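Local coordinates for Alr3699 protein (Nostoc sp., PDB 4XSO) that is a glycosyltransferase-family protein of the GT-B type, built from a pair of facing Rossmann-like lobes, at residues A[158-163]-A[318-323]. Residues are numbered along the deposited sequence; the frame is centred on the assembly and turned at random.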
loop_
_atom_site.group_PDB
_atom_site.type_symbol
_atom_site.label_atom_id
_atom_site.label_comp_id
_atom_site.label_asym_id
_atom_site.label_seq_id
_atom_site.Cartn_x
_atom_site.Cartn_y
_atom_site.Cartn_z
ATOM N N SER A 158 2.116 -9.894 -26.111
ATOM C CA SER A 158 1.874 -11.005 -27.006
ATOM C C SER A 158 0.566 -11.706 -26.604
ATOM O O SER A 158 0.083 -11.555 -25.465
ATOM C CB SER A 158 3.030 -11.989 -26.917
ATOM O OG SER A 158 2.990 -12.653 -25.672
ATOM N N GLN A 159 -0.029 -12.387 -27.575
ATOM C CA GLN A 159 -1.118 -13.356 -27.289
ATOM C C GLN A 159 -0.792 -14.404 -26.178
ATOM O O GLN A 159 -1.636 -14.654 -25.334
ATOM C CB GLN A 159 -1.632 -14.024 -28.565
ATOM C CG GLN A 159 -2.319 -12.988 -29.463
ATOM C CD GLN A 159 -2.838 -13.479 -30.840
ATOM O OE1 GLN A 159 -2.432 -14.507 -31.366
ATOM N NE2 GLN A 159 -3.713 -12.685 -31.432
ATOM N N ALA A 160 0.438 -14.875 -26.135
ATOM C CA ALA A 160 0.953 -15.780 -25.094
ATOM C C ALA A 160 0.902 -15.158 -23.677
ATOM O O ALA A 160 0.370 -15.778 -22.733
ATOM C CB ALA A 160 2.392 -16.147 -25.409
ATOM N N SER A 161 1.350 -13.901 -23.561
ATOM C CA SER A 161 1.262 -13.193 -22.321
ATOM C C SER A 161 -0.194 -12.945 -21.982
ATOM O O SER A 161 -0.603 -13.047 -20.814
ATOM C CB SER A 161 2.080 -11.882 -22.310
ATOM O OG SER A 161 3.453 -12.211 -22.467
ATOM N N GLN A 162 -0.971 -12.556 -22.965
ATOM C CA GLN A 162 -2.368 -12.232 -22.723
ATOM C C GLN A 162 -3.087 -13.483 -22.250
ATOM O O GLN A 162 -3.899 -13.424 -21.367
ATOM C CB GLN A 162 -3.008 -11.740 -24.018
ATOM C CG GLN A 162 -4.498 -11.376 -23.956
ATOM C CD GLN A 162 -5.029 -11.064 -25.339
ATOM O OE1 GLN A 162 -4.690 -11.730 -26.287
ATOM N NE2 GLN A 162 -5.822 -10.049 -25.453
ATOM N N THR A 163 -2.837 -14.596 -22.911
ATOM C CA THR A 163 -3.522 -15.867 -22.532
ATOM C C THR A 163 -3.107 -16.298 -21.133
ATOM O O THR A 163 -3.939 -16.733 -20.352
ATOM C CB THR A 163 -3.159 -16.987 -23.552
ATOM O OG1 THR A 163 -1.746 -16.917 -23.783
ATOM C CG2 THR A 163 -3.793 -16.711 -24.802
ATOM N N ALA A 318 7.065 -16.787 -29.767
ATOM C CA ALA A 318 7.681 -17.169 -31.059
ATOM C C ALA A 318 6.673 -17.658 -32.073
ATOM O O ALA A 318 6.738 -17.355 -33.276
ATOM C CB ALA A 318 8.744 -18.258 -30.845
ATOM N N MET A 319 5.702 -18.421 -31.595
ATOM C CA MET A 319 4.681 -18.958 -32.498
ATOM C C MET A 319 3.859 -17.833 -33.155
ATOM O O MET A 319 3.312 -18.036 -34.208
ATOM C CB MET A 319 3.761 -19.958 -31.757
ATOM C CG MET A 319 4.461 -20.761 -30.668
ATOM S SD MET A 319 3.502 -22.208 -30.128
ATOM C CE MET A 319 2.673 -21.638 -28.669
ATOM N N GLU A 320 3.799 -16.623 -32.590
ATOM C CA GLU A 320 2.961 -15.560 -33.195
ATOM C C GLU A 320 3.809 -14.717 -34.138
ATOM O O GLU A 320 3.270 -13.923 -34.914
ATOM C CB GLU A 320 2.479 -14.574 -32.125
ATOM C CG GLU A 320 1.543 -15.139 -31.111
ATOM C CD GLU A 320 1.544 -14.301 -29.827
ATOM O OE1 GLU A 320 1.216 -13.089 -29.918
ATOM O OE2 GLU A 320 1.830 -14.878 -28.751
ATOM N N LEU A 321 5.124 -14.845 -33.982
ATOM C CA LEU A 321 6.076 -14.132 -34.773
ATOM C C LEU A 321 6.389 -14.776 -36.111
ATOM O O LEU A 321 6.769 -14.072 -37.083
ATOM C CB LEU A 321 7.364 -13.942 -33.987
ATOM C CG LEU A 321 7.219 -13.340 -32.569
ATOM C CD1 LEU A 321 8.568 -13.171 -31.908
ATOM C CD2 LEU A 321 6.513 -11.995 -32.618
ATOM N N VAL A 322 6.341 -16.103 -36.155
ATOM C CA VAL A 322 6.890 -16.832 -37.310
ATOM C C VAL A 322 5.845 -17.731 -37.857
ATOM O O VAL A 322 5.253 -18.429 -37.091
ATOM C CB VAL A 322 8.093 -17.752 -36.928
ATOM C CG1 VAL A 322 8.484 -18.620 -38.107
ATOM C CG2 VAL A 322 9.315 -16.992 -36.423
ATOM N N GLU A 323 5.612 -17.732 -39.173
ATOM C CA GLU A 323 4.839 -18.846 -39.784
ATOM C C GLU A 323 5.840 -19.707 -40.495
ATOM O O GLU A 323 6.587 -19.212 -41.358
ATOM C CB GLU A 323 3.760 -18.408 -40.765
ATOM C CG GLU A 323 2.441 -18.046 -40.128
ATOM C CD GLU A 323 1.582 -19.265 -39.814
ATOM O OE1 GLU A 323 1.933 -20.420 -40.217
ATOM O OE2 GLU A 323 0.545 -19.046 -39.153
#
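Glu320 lays its carboxylate against the first turn of helix 159-167, one oxygen for each of two successive amides. Glu320 OE1 accepts from the backbone N of Gln159 at 2.7 Å. Glu320 OE2 accepts from the backbone N of Ala160 at 3.0 Å. Both N-H groups come to the syn side, yet 28° and 34° out of the carboxylate plane, and neither bond is straight. With CG beside its backbone N (chi1 -66°) and the chain extended beyond, Glu320 carries its carboxylate across to the other segment. In the GT-B fold, two Rossmann-like lobes face each other across a cleft, and here a side chain from the C-terminal lobe meets a helix N-terminus of the N-terminal one. Ser158 is the N-cap, its OG accepting from the N3 amide, Ser161 N, 3.0 Å away, and also bonding Pro295 O. Glu320 thus serves the N1 and N2 amides, which the helix's own i to i-4 pattern does not engage, and the helix dipole would be expected to favour its negative charge. Gln159 runs obliquely past, Gln159 CB lying 3.3 Å from Glu320 OE1. Tyr179 OH makes another hydrogen bond to Glu320 OE1, and Arg367 NH1 hydrogen-bonds the backbone O of Glu320.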